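Local atomic coordinates of Pgp2 (Campylobacter jejuni subsp. jejuni, PDB entry 6XJ6), a protein that directs the helical cell shape of its bacterium, binding peptidoglycan in a pocket of its accessory NTF2-like domain and probably trimming it as an LD-carboxypeptidase. Residues G21-N26 / N237-P242; V30-T35 / K56-G61; L105-G110 / K205-M210; Y195-D200 / K278-I283. All blocks are in the same frame, centred on the assembly; numbering follows the deposited sequence.

Contact 1: residues G21-N26 / N237-P242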
loop_
_atom_site.group_PDB
_atom_site.type_symbol
_atom_site.label_atom_id
_atom_site.label_comp_id
_atom_site.label_asym_id
_atom_site.label_seq_id
_atom_site.Cartn_x
_atom_site.Cartn_y
_atom_site.Cartn_z
ATOM N N GLY A 21 1.128 -0.959 -10.364
ATOM C CA GLY A 21 1.388 -2.157 -9.592
ATOM C C GLY A 21 1.258 -3.415 -10.434
ATOM O O GLY A 21 0.727 -3.413 -11.543
ATOM N N TYR A 22 1.754 -4.503 -9.854
ATOM C CA TYR A 22 1.703 -5.840 -10.434
ATOM C C TYR A 22 0.927 -6.702 -9.447
ATOM O O TYR A 22 1.352 -6.863 -8.297
ATOM C CB TYR A 22 3.134 -6.345 -10.615
ATOM C CG TYR A 22 3.339 -7.696 -11.268
ATOM C CD1 TYR A 22 2.667 -8.058 -12.425
ATOM C CD2 TYR A 22 4.262 -8.591 -10.744
ATOM C CE1 TYR A 22 2.890 -9.288 -13.022
ATOM C CE2 TYR A 22 4.495 -9.819 -11.332
ATOM C CZ TYR A 22 3.807 -10.164 -12.470
ATOM O OH TYR A 22 4.037 -11.393 -13.055
ATOM N N TYR A 23 -0.220 -7.220 -9.880
ATOM C CA TYR A 23 -1.180 -7.865 -8.995
ATOM C C TYR A 23 -1.446 -9.299 -9.432
ATOM O O TYR A 23 -1.575 -9.592 -10.626
ATOM C CB TYR A 23 -2.492 -7.071 -8.967
ATOM C CG TYR A 23 -2.256 -5.657 -8.511
ATOM C CD1 TYR A 23 -2.207 -5.356 -7.163
ATOM C CD2 TYR A 23 -2.019 -4.628 -9.423
ATOM C CE1 TYR A 23 -1.956 -4.084 -6.728
ATOM C CE2 TYR A 23 -1.766 -3.335 -8.988
ATOM C CZ TYR A 23 -1.730 -3.078 -7.633
ATOM O OH TYR A 23 -1.474 -1.812 -7.147
ATOM N N ASP A 24 -1.577 -10.185 -8.449
ATOM C CA ASP A 24 -1.792 -11.592 -8.759
ATOM C C ASP A 24 -3.168 -11.839 -9.363
ATOM O O ASP A 24 -3.325 -12.753 -10.179
ATOM C CB ASP A 24 -1.602 -12.434 -7.502
ATOM C CG ASP A 24 -1.651 -13.913 -7.794
ATOM O OD1 ASP A 24 -0.704 -14.429 -8.418
ATOM O OD2 ASP A 24 -2.639 -14.549 -7.406
ATOM N N ASP A 25 -4.166 -11.034 -8.999
ATOM C CA ASP A 25 -5.513 -11.156 -9.541
ATOM C C ASP A 25 -6.053 -9.755 -9.811
ATOM O O ASP A 25 -5.357 -8.753 -9.620
ATOM C CB ASP A 25 -6.406 -11.970 -8.592
ATOM C CG ASP A 25 -7.741 -12.355 -9.216
ATOM O OD1 ASP A 25 -7.768 -12.717 -10.414
ATOM O OD2 ASP A 25 -8.769 -12.289 -8.504
ATOM N N ASN A 26 -7.301 -9.693 -10.271
ATOM C CA ASN A 26 -7.917 -8.432 -10.662
ATOM C C ASN A 26 -8.130 -7.530 -9.457
ATOM O O ASN A 26 -8.574 -7.976 -8.397
ATOM C CB ASN A 26 -9.274 -8.700 -11.307
ATOM C CG ASN A 26 -9.158 -9.385 -12.652
ATOM O OD1 ASN A 26 -8.063 -9.729 -13.099
ATOM N ND2 ASN A 26 -10.295 -9.591 -13.305
ATOM N N ASN A 237 0.933 -8.980 -4.342
ATOM C CA ASN A 237 0.612 -7.690 -4.936
ATOM C C ASN A 237 1.733 -6.727 -4.593
ATOM O O ASN A 237 2.065 -6.561 -3.414
ATOM C CB ASN A 237 -0.678 -7.121 -4.356
ATOM C CG ASN A 237 -1.894 -7.948 -4.688
ATOM O OD1 ASN A 237 -1.987 -8.521 -5.775
ATOM N ND2 ASN A 237 -2.853 -7.990 -3.770
ATOM N N ILE A 238 2.313 -6.112 -5.615
ATOM C CA ILE A 238 3.365 -5.122 -5.440
ATOM C C ILE A 238 2.864 -3.815 -6.023
ATOM O O ILE A 238 2.387 -3.780 -7.165
ATOM C CB ILE A 238 4.683 -5.578 -6.089
ATOM C CG1 ILE A 238 5.193 -6.813 -5.344
ATOM C CG2 ILE A 238 5.718 -4.458 -6.074
ATOM C CD1 ILE A 238 6.493 -7.355 -5.852
ATOM N N SER A 239 2.950 -2.745 -5.230
ATOM C CA SER A 239 2.377 -1.479 -5.632
ATOM C C SER A 239 3.332 -0.321 -5.381
ATOM O O SER A 239 4.012 -0.286 -4.350
ATOM C CB SER A 239 1.108 -1.226 -4.815
ATOM O OG SER A 239 0.208 -2.316 -4.914
ATOM N N PRO A 240 3.361 0.668 -6.271
ATOM C CA PRO A 240 4.166 1.862 -6.012
ATOM C C PRO A 240 3.562 2.660 -4.868
ATOM O O PRO A 240 2.344 2.696 -4.695
ATOM C CB PRO A 240 4.076 2.633 -7.337
ATOM C CG PRO A 240 2.767 2.242 -7.897
ATOM C CD PRO A 240 2.583 0.794 -7.520
ATOM N N TYR A 241 4.436 3.293 -4.091
ATOM C CA TYR A 241 4.046 3.937 -2.836
ATOM C C TYR A 241 4.413 5.416 -2.880
ATOM O O TYR A 241 5.582 5.774 -2.644
ATOM C CB TYR A 241 4.715 3.251 -1.639
ATOM C CG TYR A 241 4.061 3.620 -0.323
ATOM C CD1 TYR A 241 4.387 4.800 0.330
ATOM C CD2 TYR A 241 3.082 2.810 0.246
ATOM C CE1 TYR A 241 3.789 5.146 1.513
ATOM C CE2 TYR A 241 2.473 3.154 1.424
ATOM C CZ TYR A 241 2.821 4.326 2.056
ATOM O OH TYR A 241 2.227 4.699 3.244
ATOM N N PRO A 242 3.470 6.306 -3.190
ATOM C CA PRO A 242 3.798 7.738 -3.234
ATOM C C PRO A 242 4.271 8.231 -1.882
ATOM O O PRO A 242 3.750 7.830 -0.842
ATOM C CB PRO A 242 2.473 8.397 -3.630
ATOM C CG PRO A 242 1.694 7.312 -4.326
ATOM C CD PRO A 242 2.079 6.051 -3.617
HETATM O O HOH W 1 -4.129 -9.783 -6.416
#

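Contact 2: residues V30-T35 / K56-G61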
loop_
_atom_site.group_PDB
_atom_site.type_symbol
_atom_site.label_atom_id
_atom_site.label_comp_id
_atom_site.label_asym_id
_atom_site.label_seq_id
_atom_site.Cartn_x
_atom_site.Cartn_y
_atom_site.Cartn_z
ATOM N N VAL A 30 -7.879 3.270 -6.986
ATOM C CA VAL A 30 -8.403 4.628 -6.905
ATOM C C VAL A 30 -7.192 5.546 -6.792
ATOM O O VAL A 30 -6.534 5.594 -5.748
ATOM C CB VAL A 30 -9.320 4.784 -5.683
ATOM C CG1 VAL A 30 -9.853 6.204 -5.572
ATOM C CG2 VAL A 30 -10.461 3.786 -5.745
ATOM N N LEU A 31 -6.891 6.263 -7.868
ATOM C CA LEU A 31 -5.714 7.116 -7.956
ATOM C C LEU A 31 -6.157 8.566 -7.823
ATOM O O LEU A 31 -6.916 9.066 -8.661
ATOM C CB LEU A 31 -4.991 6.895 -9.287
ATOM C CG LEU A 31 -3.761 7.764 -9.578
ATOM C CD1 LEU A 31 -2.657 7.468 -8.572
ATOM C CD2 LEU A 31 -3.266 7.578 -11.019
ATOM N N THR A 32 -5.685 9.233 -6.770
ATOM C CA THR A 32 -5.970 10.640 -6.528
ATOM C C THR A 32 -4.666 11.424 -6.541
ATOM O O THR A 32 -3.670 10.994 -5.951
ATOM C CB THR A 32 -6.645 10.826 -5.155
ATOM O OG1 THR A 32 -7.855 10.066 -5.101
ATOM C CG2 THR A 32 -6.983 12.286 -4.895
ATOM N N ASN A 33 -4.681 12.585 -7.193
ATOM C CA ASN A 33 -3.559 13.515 -7.155
ATOM C C ASN A 33 -4.016 14.794 -6.466
ATOM O O ASN A 33 -4.925 15.476 -6.953
ATOM C CB ASN A 33 -3.041 13.812 -8.562
ATOM C CG ASN A 33 -1.779 14.659 -8.548
ATOM O OD1 ASN A 33 -1.819 15.850 -8.233
ATOM N ND2 ASN A 33 -0.653 14.045 -8.875
ATOM N N LYS A 34 -3.392 15.116 -5.328
ATOM C CA LYS A 34 -3.839 16.255 -4.531
ATOM C C LYS A 34 -3.557 17.600 -5.188
ATOM O O LYS A 34 -4.213 18.585 -4.838
ATOM C CB LYS A 34 -3.182 16.230 -3.155
ATOM C CG LYS A 34 -3.702 15.135 -2.237
ATOM C CD LYS A 34 -2.793 14.945 -1.035
ATOM C CE LYS A 34 -2.741 16.190 -0.148
ATOM N NZ LYS A 34 -1.821 16.021 1.009
ATOM N N THR A 35 -2.583 17.678 -6.099
ATOM C CA THR A 35 -2.327 18.929 -6.808
ATOM C C THR A 35 -3.277 19.086 -7.988
ATOM O O THR A 35 -3.842 20.166 -8.202
ATOM C CB THR A 35 -0.870 18.986 -7.291
ATOM O OG1 THR A 35 0.024 18.966 -6.171
ATOM C CG2 THR A 35 -0.614 20.251 -8.096
ATOM N N LYS A 56 -12.752 15.365 -12.238
ATOM C CA LYS A 56 -11.830 16.475 -12.068
ATOM C C LYS A 56 -12.421 17.477 -11.080
ATOM O O LYS A 56 -13.601 17.420 -10.723
ATOM C CB LYS A 56 -11.519 17.114 -13.429
ATOM C CG LYS A 56 -10.970 16.092 -14.447
ATOM C CD LYS A 56 -10.570 16.708 -15.786
ATOM C CE LYS A 56 -10.021 15.636 -16.724
ATOM N NZ LYS A 56 -9.755 16.138 -18.104
ATOM N N GLU A 57 -11.568 18.387 -10.610
ATOM C CA GLU A 57 -11.977 19.432 -9.667
ATOM C C GLU A 57 -12.560 18.846 -8.376
ATOM O O GLU A 57 -13.535 19.358 -7.820
ATOM C CB GLU A 57 -12.920 20.445 -10.327
ATOM C CG GLU A 57 -12.289 21.132 -11.542
ATOM C CD GLU A 57 -13.211 22.128 -12.230
ATOM O OE1 GLU A 57 -14.264 22.473 -11.658
ATOM O OE2 GLU A 57 -12.875 22.564 -13.353
ATOM N N ILE A 58 -11.955 17.765 -7.892
ATOM C CA ILE A 58 -12.343 17.174 -6.615
ATOM C C ILE A 58 -11.908 18.095 -5.482
ATOM O O ILE A 58 -11.108 19.015 -5.684
ATOM C CB ILE A 58 -11.726 15.774 -6.422
ATOM C CG1 ILE A 58 -10.224 15.896 -6.115
ATOM C CG2 ILE A 58 -11.992 14.902 -7.640
ATOM C CD1 ILE A 58 -9.487 14.576 -5.991
ATOM N N ILE A 59 -12.406 17.829 -4.278
ATOM C CA ILE A 59 -11.938 18.488 -3.063
ATOM C C ILE A 59 -11.227 17.452 -2.203
ATOM O O ILE A 59 -11.833 16.456 -1.780
ATOM C CB ILE A 59 -13.088 19.152 -2.288
ATOM C CG1 ILE A 59 -13.791 20.203 -3.153
ATOM C CG2 ILE A 59 -12.572 19.792 -1.001
ATOM C CD1 ILE A 59 -12.893 21.336 -3.623
ATOM N N THR A 60 -9.945 17.683 -1.948
ATOM C CA THR A 60 -9.190 16.941 -0.949
ATOM C C THR A 60 -8.958 17.816 0.275
ATOM O O THR A 60 -9.314 19.000 0.315
ATOM C CB THR A 60 -7.839 16.475 -1.504
ATOM O OG1 THR A 60 -6.958 17.596 -1.656
ATOM C CG2 THR A 60 -8.011 15.806 -2.851
ATOM N N GLY A 61 -8.340 17.211 1.280
ATOM C CA GLY A 61 -7.827 17.950 2.403
ATOM C C GLY A 61 -6.562 18.694 2.025
ATOM O O GLY A 61 -6.176 18.803 0.859
#

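Contact 3: residues L105-G110 / K205-M210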
loop_
_atom_site.group_PDB
_atom_site.type_symbol
_atom_site.label_atom_id
_atom_site.label_comp_id
_atom_site.label_asym_id
_atom_site.label_seq_id
_atom_site.Cartn_x
_atom_site.Cartn_y
_atom_site.Cartn_z
ATOM N N LEU A 105 2.955 1.412 8.079
ATOM C CA LEU A 105 4.091 2.324 8.000
ATOM C C LEU A 105 3.782 3.631 8.718
ATOM O O LEU A 105 4.591 4.124 9.511
ATOM C CB LEU A 105 4.459 2.573 6.537
ATOM C CG LEU A 105 5.652 3.503 6.305
ATOM C CD1 LEU A 105 6.945 2.893 6.822
ATOM C CD2 LEU A 105 5.762 3.832 4.830
ATOM N N ASP A 106 2.610 4.203 8.452
ATOM C CA ASP A 106 2.159 5.375 9.195
ATOM C C ASP A 106 2.266 5.136 10.693
ATOM O O ASP A 106 2.773 5.984 11.439
ATOM C CB ASP A 106 0.702 5.677 8.843
ATOM C CG ASP A 106 0.506 6.073 7.385
ATOM O OD1 ASP A 106 1.390 6.734 6.808
ATOM O OD2 ASP A 106 -0.563 5.742 6.834
ATOM N N LYS A 107 1.774 3.987 11.159
ATOM C CA LYS A 107 1.722 3.739 12.598
ATOM C C LYS A 107 3.117 3.638 13.198
ATOM O O LYS A 107 3.382 4.213 14.258
ATOM C CB LYS A 107 0.921 2.472 12.897
ATOM C CG LYS A 107 -0.575 2.600 12.658
ATOM C CD LYS A 107 -1.256 1.273 12.922
ATOM C CE LYS A 107 -2.759 1.366 12.814
ATOM N NZ LYS A 107 -3.374 0.053 13.135
ATOM N N VAL A 108 4.021 2.888 12.560
ATOM C CA VAL A 108 5.344 2.727 13.153
ATOM C C VAL A 108 6.141 4.022 13.087
ATOM O O VAL A 108 7.081 4.213 13.868
ATOM C CB VAL A 108 6.130 1.524 12.590
ATOM C CG1 VAL A 108 5.337 0.243 12.780
ATOM C CG2 VAL A 108 6.490 1.735 11.129
ATOM N N GLN A 109 5.784 4.917 12.175
ATOM C CA GLN A 109 6.376 6.245 12.130
ATOM C C GLN A 109 5.762 7.191 13.148
ATOM O O GLN A 109 6.182 8.351 13.219
ATOM C CB GLN A 109 6.223 6.838 10.730
ATOM C CG GLN A 109 7.059 6.134 9.689
ATOM C CD GLN A 109 6.840 6.684 8.299
ATOM O OE1 GLN A 109 5.875 7.406 8.048
ATOM N NE2 GLN A 109 7.737 6.339 7.380
ATOM N N GLY A 110 4.790 6.727 13.923
ATOM C CA GLY A 110 4.179 7.529 14.962
ATOM C C GLY A 110 3.046 8.422 14.508
ATOM O O GLY A 110 2.624 9.296 15.273
ATOM N N LYS A 205 11.374 0.617 11.399
ATOM C CA LYS A 205 10.692 0.990 12.630
ATOM C C LYS A 205 9.651 -0.063 12.987
ATOM O O LYS A 205 9.099 -0.738 12.110
ATOM C CB LYS A 205 10.035 2.363 12.489
ATOM C CG LYS A 205 11.035 3.504 12.405
ATOM C CD LYS A 205 10.354 4.847 12.275
ATOM C CE LYS A 205 11.363 5.969 12.085
ATOM N NZ LYS A 205 11.806 6.103 10.668
ATOM N N ARG A 206 9.388 -0.192 14.290
ATOM C CA ARG A 206 8.555 -1.258 14.830
ATOM C C ARG A 206 7.652 -0.702 15.924
ATOM O O ARG A 206 7.969 0.300 16.568
ATOM C CB ARG A 206 9.418 -2.366 15.447
ATOM C CG ARG A 206 10.436 -2.977 14.495
ATOM C CD ARG A 206 11.513 -3.717 15.260
ATOM N NE ARG A 206 10.949 -4.590 16.283
ATOM C CZ ARG A 206 10.543 -5.837 16.072
ATOM N NH1 ARG A 206 10.637 -6.384 14.866
ATOM N NH2 ARG A 206 10.043 -6.544 17.071
ATOM N N PHE A 207 6.530 -1.394 16.153
ATOM C CA PHE A 207 5.631 -1.010 17.238
ATOM C C PHE A 207 6.359 -0.986 18.574
ATOM O O PHE A 207 6.122 -0.098 19.402
ATOM C CB PHE A 207 4.457 -1.982 17.327
ATOM C CG PHE A 207 3.393 -1.747 16.304
ATOM C CD1 PHE A 207 2.710 -0.543 16.264
ATOM C CD2 PHE A 207 3.052 -2.738 15.403
ATOM C CE1 PHE A 207 1.721 -0.324 15.322
ATOM C CE2 PHE A 207 2.063 -2.529 14.463
ATOM C CZ PHE A 207 1.396 -1.321 14.423
ATOM N N ASP A 208 7.226 -1.968 18.819
ATOM C CA ASP A 208 7.914 -2.052 20.102
ATOM C C ASP A 208 9.130 -1.139 20.187
ATOM O O ASP A 208 9.856 -1.191 21.182
ATOM C CB ASP A 208 8.285 -3.507 20.435
ATOM C CG ASP A 208 9.288 -4.114 19.465
ATOM O OD1 ASP A 208 9.905 -3.381 18.668
ATOM O OD2 ASP A 208 9.458 -5.348 19.510
ATOM N N LYS A 209 9.359 -0.307 19.174
ATOM C CA LYS A 209 10.417 0.701 19.190
ATOM C C LYS A 209 11.814 0.097 19.332
ATOM O O LYS A 209 12.754 0.787 19.739
ATOM C CB LYS A 209 10.157 1.766 20.263
ATOM C CG LYS A 209 8.901 2.584 19.999
ATOM C CD LYS A 209 8.631 3.588 21.105
ATOM C CE LYS A 209 7.479 4.515 20.744
ATOM N NZ LYS A 209 6.244 3.772 20.362
ATOM N N MET A 210 11.985 -1.177 18.994
ATOM C CA MET A 210 13.308 -1.784 19.055
ATOM C C MET A 210 14.202 -1.221 17.954
ATOM O O MET A 210 13.777 -1.054 16.807
ATOM C CB MET A 210 13.196 -3.300 18.888
ATOM C CG MET A 210 14.492 -4.038 19.133
ATOM S SD MET A 210 14.358 -5.812 18.841
ATOM C CE MET A 210 13.176 -6.295 20.073
HETATM O O HOH W 2 8.006 3.029 16.065
HETATM O O HOH W 3 10.275 4.956 7.862
#

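Contact 4: residues Y195-D200 / K278-I283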
loop_
_atom_site.group_PDB
_atom_site.type_symbol
_atom_site.label_atom_id
_atom_site.label_comp_id
_atom_site.label_asym_id
_atom_site.label_seq_id
_atom_site.Cartn_x
_atom_site.Cartn_y
_atom_site.Cartn_z
ATOM N N TYR A 195 19.311 -12.397 5.866
ATOM C CA TYR A 195 17.993 -11.900 6.251
ATOM C C TYR A 195 18.066 -10.440 6.684
ATOM O O TYR A 195 17.303 -9.596 6.201
ATOM C CB TYR A 195 17.452 -12.788 7.374
ATOM C CG TYR A 195 16.168 -12.339 8.040
ATOM C CD1 TYR A 195 16.207 -11.672 9.258
ATOM C CD2 TYR A 195 14.923 -12.624 7.486
ATOM C CE1 TYR A 195 15.050 -11.276 9.892
ATOM C CE2 TYR A 195 13.752 -12.229 8.118
ATOM C CZ TYR A 195 13.827 -11.562 9.323
ATOM O OH TYR A 195 12.676 -11.163 9.971
ATOM N N LEU A 196 19.003 -10.119 7.576
ATOM C CA LEU A 196 19.112 -8.761 8.098
ATOM C C LEU A 196 19.544 -7.749 7.047
ATOM O O LEU A 196 19.271 -6.556 7.209
ATOM C CB LEU A 196 20.087 -8.724 9.275
ATOM C CG LEU A 196 19.648 -9.472 10.532
ATOM C CD1 LEU A 196 20.771 -9.495 11.553
ATOM C CD2 LEU A 196 18.398 -8.830 11.123
ATOM N N SER A 197 20.204 -8.185 5.975
ATOM C CA SER A 197 20.616 -7.255 4.929
ATOM C C SER A 197 19.435 -6.592 4.232
ATOM O O SER A 197 19.635 -5.604 3.516
ATOM C CB SER A 197 21.476 -7.978 3.888
ATOM O OG SER A 197 20.689 -8.796 3.040
ATOM N N PHE A 198 18.220 -7.103 4.410
ATOM C CA PHE A 198 17.047 -6.541 3.762
ATOM C C PHE A 198 16.302 -5.548 4.640
ATOM O O PHE A 198 15.207 -5.120 4.272
ATOM C CB PHE A 198 16.105 -7.656 3.307
ATOM C CG PHE A 198 16.661 -8.478 2.185
ATOM C CD1 PHE A 198 17.184 -9.733 2.424
ATOM C CD2 PHE A 198 16.687 -7.978 0.896
ATOM C CE1 PHE A 198 17.701 -10.483 1.396
ATOM C CE2 PHE A 198 17.208 -8.723 -0.140
ATOM C CZ PHE A 198 17.721 -9.978 0.110
ATOM N N TYR A 199 16.874 -5.163 5.776
ATOM C CA TYR A 199 16.279 -4.170 6.657
ATOM C C TYR A 199 17.148 -2.922 6.667
ATOM O O TYR A 199 18.377 -3.010 6.607
ATOM C CB TYR A 199 16.096 -4.733 8.071
ATOM C CG TYR A 199 15.095 -5.867 8.076
ATOM C CD1 TYR A 199 13.755 -5.643 8.351
ATOM C CD2 TYR A 199 15.490 -7.162 7.770
ATOM C CE1 TYR A 199 12.833 -6.676 8.327
ATOM C CE2 TYR A 199 14.580 -8.197 7.740
ATOM C CZ TYR A 199 13.258 -7.958 8.021
ATOM O OH TYR A 199 12.352 -8.990 7.984
ATOM N N ASP A 200 16.495 -1.761 6.696
ATOM C CA ASP A 200 17.209 -0.489 6.682
ATOM C C ASP A 200 17.681 -0.185 8.096
ATOM O O ASP A 200 16.877 0.125 8.979
ATOM C CB ASP A 200 16.324 0.635 6.155
ATOM C CG ASP A 200 17.057 1.961 6.100
ATOM O OD1 ASP A 200 17.317 2.537 7.175
ATOM O OD2 ASP A 200 17.415 2.404 4.991
ATOM N N LYS A 278 21.791 1.128 -4.079
ATOM C CA LYS A 278 22.375 -0.002 -4.787
ATOM C C LYS A 278 21.318 -0.900 -5.414
ATOM O O LYS A 278 21.647 -1.988 -5.896
ATOM C CB LYS A 278 23.281 -0.799 -3.846
ATOM C CG LYS A 278 24.289 0.066 -3.083
ATOM C CD LYS A 278 25.135 0.927 -4.021
ATOM C CE LYS A 278 25.984 1.929 -3.254
ATOM N NZ LYS A 278 26.602 2.932 -4.165
ATOM N N GLY A 279 20.061 -0.461 -5.425
ATOM C CA GLY A 279 19.004 -1.206 -6.074
ATOM C C GLY A 279 18.435 -2.344 -5.265
ATOM O O GLY A 279 17.777 -3.216 -5.837
ATOM N N LYS A 280 18.652 -2.358 -3.951
ATOM C CA LYS A 280 18.257 -3.471 -3.098
ATOM C C LYS A 280 17.077 -3.087 -2.216
ATOM O O LYS A 280 16.983 -1.950 -1.741
ATOM C CB LYS A 280 19.419 -3.909 -2.203
ATOM C CG LYS A 280 19.102 -5.109 -1.332
ATOM C CD LYS A 280 20.326 -5.593 -0.566
ATOM C CE LYS A 280 20.010 -6.864 0.206
ATOM N NZ LYS A 280 21.218 -7.542 0.731
ATOM N N MET A 281 16.197 -4.060 -1.983
ATOM C CA MET A 281 15.059 -3.879 -1.092
ATOM C C MET A 281 15.521 -3.617 0.333
ATOM O O MET A 281 16.374 -4.332 0.868
ATOM C CB MET A 281 14.212 -5.151 -1.101
ATOM C CG MET A 281 12.991 -5.080 -0.205
ATOM S SD MET A 281 11.940 -6.532 -0.322
ATOM C CE MET A 281 12.852 -7.685 0.684
ATOM N N LYS A 282 14.926 -2.605 0.961
ATOM C CA LYS A 282 15.124 -2.334 2.379
ATOM C C LYS A 282 13.757 -2.194 3.026
ATOM O O LYS A 282 12.989 -1.294 2.671
ATOM C CB LYS A 282 15.954 -1.066 2.588
ATOM C CG LYS A 282 17.414 -1.221 2.196
ATOM C CD LYS A 282 18.151 -2.170 3.134
ATOM C CE LYS A 282 19.633 -2.202 2.828
ATOM N NZ LYS A 282 20.394 -2.988 3.838
ATOM N N ILE A 283 13.463 -3.077 3.977
ATOM C CA ILE A 283 12.160 -3.114 4.631
ATOM C C ILE A 283 12.089 -2.003 5.670
ATOM O O ILE A 283 12.975 -1.874 6.524
ATOM C CB ILE A 283 11.926 -4.493 5.268
ATOM C CG1 ILE A 283 11.867 -5.570 4.181
ATOM C CG2 ILE A 283 10.644 -4.499 6.105
ATOM C CD1 ILE A 283 12.047 -6.966 4.702
#

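Contact 1: residues G21-N26 / N237-P242
Residues 21-24 run antiparallel to 237-240, their end-to-end directions 178° apart, and meet in one hydrogen-bonded pair, Tyr22 with Ile238. Tyr22 N donates to Ile238 O at 2.9 Å, nearly along the C=O axis, and Ile238 N returns an almost straight bond to Tyr22 O, also 2.9 Å. Gly21 comes close against the partner strand, its CA 3.1 Å from Ile238 O. A CB there would run into both that oxygen and the Tyr23 hydroxyl, so glycine suits the place. Tyr23 and Asn237 share one face of the sheet and cross at about a right angle. Asn237 OD1 reaches the rim of the ring, 3.5 Å from Tyr23 CD1, and accepts a hydrogen bond from Asp24 N at 3.2 Å, nearly along the amide C=O axis. Water 1 donates to the same OD1 and accepts from Asp25 N, so one amide oxygen holds the first N-H directly and the second through water. With CG beside its own backbone N (chi1 -58°), Tyr23 carries its OH to 2.8 Å from Ser239 OG; the Tyr23 hydroxyl also hydrogen-bonds to Leu20 O. On the opposite face, Tyr22 and Ile238 pack on Leu177 of helix 170-188. A short edge strand from the N-terminal part of the chain thus extends the curved antiparallel sheet of the NTF2-like fold, backed by a long helix.

Contact 2: residues V30-T35 / K56-G61
Beside the predicted active site of the L,D-transpeptidase (YkuD) domain, the loop that follows strand 48-56 lies across the end of strand 27-33. No hydrogen bond joins residues 30-35 to 56-61; three methyl groups and the Lys34 chain make the contact. Thr32 points at the loop with CG2 anti to its backbone N, which brings that methyl to 3.6 Å from Ile58 CD1, the two side chains crossing obliquely. Ile58 reaches in by placing CG1 in the crowded position between its backbone N and carbonyl carbon (chi1 74°), with CD1 extended beyond. Thr60 CG2 lies 4.2 Å from the same Thr32 methyl, the two threonines sliding past each other in opposite directions. Threonine suits 32 and 60 by offering a methyl close to the backbone; isoleucine's longer arm lets CD1 reach across from the loop. Thr32 and Ile58 also both touch Ile137, next to the predicted nucleophile Cys136. Thr60 OG1, again in the crowded position (chi1 72°), donates to a lone pair of Gly61 O at 2.9 Å and accepts from Lys37 NZ. Crossing obliquely, Lys34 CG comes 4.1 Å from Thr60 OG1; the chain then bends at chi3 and carries NZ to a salt bridge with Glu162 and to the carbonyl oxygens of Leu62 and Thr74. This is a mainly apolar contact between a sheet strand and a loop, beside the predicted Cys136 and His119 site of the YkuD domain.

Contact 3: residues L105-G110 / K205-M210
The last turn of helix 104-108 faces a type I turn formed by Arg206 to Lys209, and the two backbones come nearest at Val108 and Arg206, whose CA atoms are 5.4 Å apart. Val108 is the centre of the contact. Its CG1 sits 4.3 Å above the plane of the Phe207 ring, over the centre, while CG2 packs 3.8 Å from Lys205 CB; a compact branched residue can serve both neighbours at once. Lys107 contributes only hydrocarbon, its CB 3.8 Å from Phe207 CE1 and its extended chain running on past the ring. The methylenes of Lys205 likewise lie along the helix end, CD 3.7 Å from Val108 O. Water 2 donates to both Val108 O and Arg206 O, supplying a polar link where no direct hydrogen bond forms. Gly110, at positive phi (85°), closes the helix in a Schellman motif. The turn is stiffened from within: Arg206 grips Asp208 side-on through NE and NH2, and Asp208 OD1 also accepts from Met210 N in an Asx turn. Around this surface contact, Val108 and Leu105 rest on Ala285 of strand 285-286, while Arg206 and Met210 pack on Phe215 of helix 212-223, so the catalytic-domain helix abuts both strand and loop of the NTF2-like domain.

Contact 4: residues Y195-D200 / K278-I283
Phe198 is the bump: Lys280 covers one face of its ring and Met281 lies beside it. Lys280, fully extended with CG anti to its backbone N, crosses the ring at about a right angle and lays CE 3.4 Å from Phe198 CE2. Its NZ stands above the same face, 4.4 Å from the ring centroid, in a cation-pi contact, and donates at 2.7 Å to Ser197 OG, which also hydrogen-bonds to Thr194 O. Met281 CE comes 3.9 Å from Phe198 CD2, its flexible thioether chain bending at chi3 (78°) to lie against the ring. Farther along, Ile283 and Tyr199 lie side by side and point the same way, Ile283 CD1 making a CH-pi contact over one face of the Tyr199 ring, 3.7 Å from CZ. The backbones meet in a single bridge, Tyr199 with Ile283: Ile283 N donates to Phe198 O at 2.7 Å, in the carbonyl plane. Lys282 folds back at chi2 (-68°), bringing CD close to Tyr199 O and NZ to 2.7 Å from Ser197 O, which it meets from above the carbonyl plane. Helix 170-188 packs on Phe198, Met281 and Ile283, while Asp200 bonds to Glu203 N and forms a salt bridge with Lys274. Chemically, both lysine ammonium groups bond to neutral oxygens near the C-terminal end of helix 192-196, where their charge probably complements the helix dipole; Met281 O, by contrast, is buried without a hydrogen-bonding partner.

In the fold
Contact 1 brings an N-terminal strand, and contact 3 a helix of the catalytic domain, against the NTF2-like domain; their centres are 23 Å apart, yet they touch where Tyr241 OH packs 4.0 Å from Leu105 CD2. Contact 4 lies wholly within the NTF2-like domain and reaches the same antiparallel sheet as contact 1, their centres about 20 Å apart; its nearest atoms come to about 6 Å from contact 3. Contact 2 is the one beside the predicted Cys136 and His119 site, with Gly61 about 7 Å from the Cys136 side chain and about 9 Å from that of His119. It adjoins contact 1 in sequence, through strands 22-23 and 27-33, but lies across the molecule from contact 4, the two centres about 33 Å apart.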